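PDB 4MYK: formiminoglutamase from Trypanosoma cruzi, which is an arginase-like manganese metalloenzyme that hydrolyses N-formimino-L-glutamate to L-glutamate and formamide. Local coordinates for residues N122-L133 with G163-S174. The protein carries 1 engineered substitution. Residues are numbered along the deposited sequence; the frame is centred on the assembly and turned at random.
Sequences NDQSAPNGRAML and GTPFRQLLEESS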
loop_
_atom_site.group_PDB
_atom_site.type_symbol
_atom_site.label_atom_id
_atom_site.label_comp_id
_atom_site.label_asym_id
_atom_site.label_seq_id
_atom_site.Cartn_x
_atom_site.Cartn_y
_atom_site.Cartn_z
ATOM N N ASN A 122 -15.655 -1.055 18.306
ATOM C CA ASN A 122 -16.863 -1.604 17.671
ATOM C C ASN A 122 -18.124 -1.528 18.518
ATOM O O ASN A 122 -19.245 -1.428 17.989
ATOM C CB ASN A 122 -16.658 -3.088 17.312
ATOM C CG ASN A 122 -15.589 -3.315 16.250
ATOM O OD1 ASN A 122 -15.494 -2.585 15.259
ATOM N ND2 ASN A 122 -14.796 -4.357 16.445
ATOM N N ASP A 123 -17.940 -1.608 19.833
ATOM C CA ASP A 123 -19.059 -1.812 20.759
ATOM C C ASP A 123 -20.080 -0.664 20.773
ATOM O O ASP A 123 -21.238 -0.858 21.143
ATOM C CB ASP A 123 -18.540 -2.122 22.161
ATOM C CG ASP A 123 -17.893 -3.502 22.247
ATOM O OD1 ASP A 123 -17.500 -3.911 23.362
ATOM O OD2 ASP A 123 -17.783 -4.189 21.206
ATOM N N GLN A 124 -19.640 0.519 20.347
ATOM C CA GLN A 124 -20.507 1.679 20.207
ATOM C C GLN A 124 -21.686 1.402 19.267
ATOM O O GLN A 124 -22.722 2.063 19.353
ATOM C CB GLN A 124 -19.696 2.867 19.678
ATOM C CG GLN A 124 -19.319 2.762 18.192
ATOM C CD GLN A 124 -18.554 3.971 17.698
ATOM O OE1 GLN A 124 -18.323 4.921 18.442
ATOM N NE2 GLN A 124 -18.153 3.943 16.440
ATOM N N SER A 125 -21.520 0.430 18.371
ATOM C CA SER A 125 -22.507 0.166 17.335
ATOM C C SER A 125 -23.803 -0.386 17.902
ATOM O O SER A 125 -24.865 -0.198 17.315
ATOM C CB SER A 125 -21.949 -0.804 16.306
ATOM O OG SER A 125 -20.677 -0.376 15.859
ATOM N N ALA A 126 -23.716 -1.070 19.041
ATOM C CA ALA A 126 -24.912 -1.605 19.679
ATOM C C ALA A 126 -25.854 -0.478 20.133
ATOM O O ALA A 126 -27.012 -0.438 19.720
ATOM C CB ALA A 126 -24.548 -2.536 20.825
ATOM N N PRO A 127 -25.351 0.458 20.964
ATOM C CA PRO A 127 -26.145 1.629 21.358
ATOM C C PRO A 127 -26.700 2.369 20.146
ATOM O O PRO A 127 -27.873 2.732 20.111
ATOM C CB PRO A 127 -25.118 2.517 22.064
ATOM C CG PRO A 127 -24.087 1.593 22.566
ATOM C CD PRO A 127 -24.010 0.468 21.583
ATOM N N ASN A 128 -25.833 2.599 19.166
ATOM C CA ASN A 128 -26.188 3.295 17.935
ATOM C C ASN A 128 -27.338 2.641 17.176
ATOM O O ASN A 128 -28.250 3.314 16.710
ATOM C CB ASN A 128 -24.960 3.391 17.027
ATOM C CG ASN A 128 -23.927 4.360 17.552
ATOM O OD1 ASN A 128 -24.207 5.161 18.439
ATOM N ND2 ASN A 128 -22.729 4.307 16.990
ATOM N N GLY A 129 -27.280 1.323 17.049
ATOM C CA GLY A 129 -28.338 0.575 16.405
ATOM C C GLY A 129 -29.660 0.626 17.152
ATOM O O GLY A 129 -30.720 0.733 16.533
ATOM N N ARG A 130 -29.608 0.535 18.479
ATOM C CA ARG A 130 -30.827 0.623 19.288
ATOM C C ARG A 130 -31.478 2.001 19.171
ATOM O O ARG A 130 -32.706 2.116 19.110
ATOM C CB ARG A 130 -30.541 0.270 20.747
ATOM C CG ARG A 130 -30.316 -1.215 20.975
ATOM C CD ARG A 130 -30.241 -1.563 22.447
ATOM N NE ARG A 130 -29.120 -0.912 23.123
ATOM C CZ ARG A 130 -27.899 -1.427 23.204
ATOM N NH1 ARG A 130 -27.639 -2.598 22.629
ATOM N NH2 ARG A 130 -26.943 -0.773 23.854
ATOM N N ALA A 131 -30.650 3.043 19.139
ATOM C CA ALA A 131 -31.117 4.390 18.805
ATOM C C ALA A 131 -31.912 4.404 17.491
ATOM O O ALA A 131 -32.910 5.121 17.370
ATOM C CB ALA A 131 -29.939 5.376 18.740
ATOM N N MET A 132 -31.461 3.607 16.518
ATOM C CA MET A 132 -32.136 3.477 15.224
ATOM C C MET A 132 -33.446 2.712 15.349
ATOM O O MET A 132 -34.455 3.115 14.782
ATOM C CB MET A 132 -31.248 2.773 14.191
ATOM C CG MET A 132 -30.099 3.609 13.630
ATOM S SD MET A 132 -30.559 4.941 12.498
ATOM C CE MET A 132 -31.248 4.017 11.111
ATOM N N LEU A 133 -33.414 1.605 16.086
ATOM C CA LEU A 133 -34.594 0.766 16.278
ATOM C C LEU A 133 -35.692 1.477 17.063
ATOM O O LEU A 133 -36.859 1.084 16.998
ATOM C CB LEU A 133 -34.228 -0.542 16.983
ATOM C CG LEU A 133 -33.234 -1.478 16.284
ATOM C CD1 LEU A 133 -32.955 -2.701 17.161
ATOM C CD2 LEU A 133 -33.741 -1.888 14.909
ATOM N N GLY A 163 -19.923 -5.563 23.915
ATOM C CA GLY A 163 -19.705 -6.957 23.568
ATOM C C GLY A 163 -20.442 -7.349 22.299
ATOM O O GLY A 163 -21.645 -7.136 22.207
ATOM N N THR A 164 -19.731 -7.928 21.330
ATOM C CA THR A 164 -20.321 -8.322 20.044
ATOM C C THR A 164 -21.586 -7.537 19.679
ATOM O O THR A 164 -22.707 -8.027 19.849
ATOM C CB THR A 164 -20.593 -9.844 19.967
ATOM O OG1 THR A 164 -19.345 -10.558 19.947
ATOM C CG2 THR A 164 -21.337 -10.169 18.702
ATOM N N PRO A 165 -21.408 -6.308 19.164
ATOM C CA PRO A 165 -22.504 -5.351 18.926
ATOM C C PRO A 165 -23.631 -5.831 17.990
ATOM O O PRO A 165 -24.776 -5.405 18.149
ATOM C CB PRO A 165 -21.790 -4.137 18.307
ATOM C CG PRO A 165 -20.440 -4.641 17.871
ATOM C CD PRO A 165 -20.093 -5.744 18.812
ATOM N N PHE A 166 -23.319 -6.694 17.032
ATOM C CA PHE A 166 -24.313 -7.047 16.025
ATOM C C PHE A 166 -25.081 -8.305 16.387
ATOM O O PHE A 166 -26.170 -8.559 15.879
ATOM C CB PHE A 166 -23.675 -7.093 14.638
ATOM C CG PHE A 166 -23.175 -5.754 14.195
ATOM C CD1 PHE A 166 -24.073 -4.752 13.868
ATOM C CD2 PHE A 166 -21.826 -5.470 14.167
ATOM C CE1 PHE A 166 -23.637 -3.518 13.483
ATOM C CE2 PHE A 166 -21.382 -4.215 13.782
ATOM C CZ PHE A 166 -22.286 -3.247 13.436
ATOM N N ARG A 167 -24.514 -9.081 17.294
ATOM C CA ARG A 167 -25.281 -10.126 17.946
ATOM C C ARG A 167 -26.450 -9.440 18.622
ATOM O O ARG A 167 -27.592 -9.858 18.463
ATOM C CB ARG A 167 -24.415 -10.883 18.964
ATOM C CG ARG A 167 -25.125 -11.960 19.777
ATOM C CD ARG A 167 -26.105 -12.765 18.944
ATOM N NE ARG A 167 -25.698 -14.155 18.733
ATOM C CZ ARG A 167 -25.355 -15.016 19.692
ATOM N NH1 ARG A 167 -25.334 -14.652 20.968
ATOM N NH2 ARG A 167 -25.018 -16.255 19.367
ATOM N N GLN A 168 -26.153 -8.364 19.344
ATOM C CA GLN A 168 -27.156 -7.638 20.118
ATOM C C GLN A 168 -28.277 -7.137 19.249
ATOM O O GLN A 168 -29.434 -7.136 19.650
ATOM C CB GLN A 168 -26.535 -6.451 20.848
ATOM C CG GLN A 168 -25.721 -6.857 22.039
ATOM C CD GLN A 168 -25.171 -5.679 22.799
ATOM O OE1 GLN A 168 -23.956 -5.494 22.873
ATOM N NE2 GLN A 168 -26.059 -4.877 23.383
ATOM N N LEU A 169 -27.929 -6.692 18.055
ATOM C CA LEU A 169 -28.940 -6.151 17.177
ATOM C C LEU A 169 -29.746 -7.279 16.506
ATOM O O LEU A 169 -30.970 -7.202 16.403
ATOM C CB LEU A 169 -28.311 -5.146 16.203
ATOM C CG LEU A 169 -27.555 -4.031 16.967
ATOM C CD1 LEU A 169 -26.623 -3.193 16.074
ATOM C CD2 LEU A 169 -28.500 -3.109 17.800
ATOM N N LEU A 170 -29.076 -8.350 16.096
ATOM C CA LEU A 170 -29.790 -9.495 15.529
ATOM C C LEU A 170 -30.750 -10.112 16.540
ATOM O O LEU A 170 -31.779 -10.677 16.169
ATOM C CB LEU A 170 -28.812 -10.555 15.027
ATOM C CG LEU A 170 -28.046 -10.137 13.779
ATOM C CD1 LEU A 170 -26.955 -11.147 13.466
ATOM C CD2 LEU A 170 -29.015 -9.964 12.612
ATOM N N GLU A 171 -30.407 -9.998 17.817
ATOM C CA GLU A 171 -31.253 -10.522 18.878
ATOM C C GLU A 171 -32.428 -9.599 19.204
ATOM O O GLU A 171 -33.223 -9.907 20.092
ATOM C CB GLU A 171 -30.441 -10.805 20.142
ATOM C CG GLU A 171 -29.437 -11.919 19.993
ATOM C CD GLU A 171 -28.991 -12.477 21.327
ATOM O OE1 GLU A 171 -27.860 -12.162 21.762
ATOM O OE2 GLU A 171 -29.772 -13.236 21.944
ATOM N N GLU A 172 -32.543 -8.478 18.493
ATOM C CA GLU A 172 -33.650 -7.541 18.710
ATOM C C GLU A 172 -34.944 -7.997 18.034
ATOM O O GLU A 172 -34.944 -8.345 16.855
ATOM C CB GLU A 172 -33.281 -6.145 18.211
ATOM C CG GLU A 172 -32.189 -5.450 19.015
ATOM C CD GLU A 172 -32.704 -4.879 20.315
ATOM O OE1 GLU A 172 -33.940 -4.701 20.439
ATOM O OE2 GLU A 172 -31.871 -4.614 21.211
ATOM N N SER A 173 -36.040 -7.985 18.791
ATOM C CA SER A 173 -37.363 -8.316 18.261
ATOM C C SER A 173 -37.687 -7.480 17.036
ATOM O O SER A 173 -38.123 -8.000 16.006
ATOM C CB SER A 173 -38.450 -8.058 19.311
ATOM O OG SER A 173 -38.269 -8.857 20.465
ATOM N N SER A 174 -37.482 -6.176 17.162
ATOM C CA SER A 174 -37.917 -5.226 16.144
ATOM C C SER A 174 -37.158 -5.340 14.822
ATOM O O SER A 174 -37.699 -5.010 13.764
ATOM C CB SER A 174 -37.798 -3.808 16.693
ATOM O OG SER A 174 -36.534 -3.629 17.302
HETATM O O HOH W 1 -29.342 -4.284 20.871
#
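The guanidinium of Arg130, on one of two helices packed side by side in the arginase/deacetylase alpha/beta fold, carries the carbonyl O of its own helix neighbour Ala126 over the centre of one face, 3.6 Å above the plane, and meets the amide of Gln168 at its edge, the two planes only 18° apart. NH1 and Gln168 NE2 lie 2.9 Å apart; the amide is probably turned over in the model, and turned back the pair may be a hydrogen bond. In the same guanidinium plane NH1 donates to a water, which in turn donates to Glu172 OE2 at 2.6 Å and weakly to Gln168 O; NE is paired with Glu102 of helix 94-110. A bend at chi3 (-62°) carries the guanidinium back over the Ala126 carbonyl.

The axes of segments 125-133 and 165-170, on one side of the parallel sheet, come within 8.5 Å and are inclined by 26°. Leu169 is the knob, set among Ser125, Ala126, Gly129 and Arg130: CD1 rests on Ser125 O, while CD2 lies 3.6 Å from Ala126 O. The bare backbone of Gly129 lets the leucine come close. Phe166 puts CZ obliquely against Ser125 CB.

Towards the metal site, Pro165 lays CG 3.4 Å from the carbonyl O of Asn122, whose side chain lies at the manganese site, and its CB near Ala126 N. Beside it Asp123 OD1 takes a weak hydrogen bond from Gly163 N. At the far end Leu133 CD1 lies 3.4 Å from Glu172 CG and 3.7 Å from Ser174 OG.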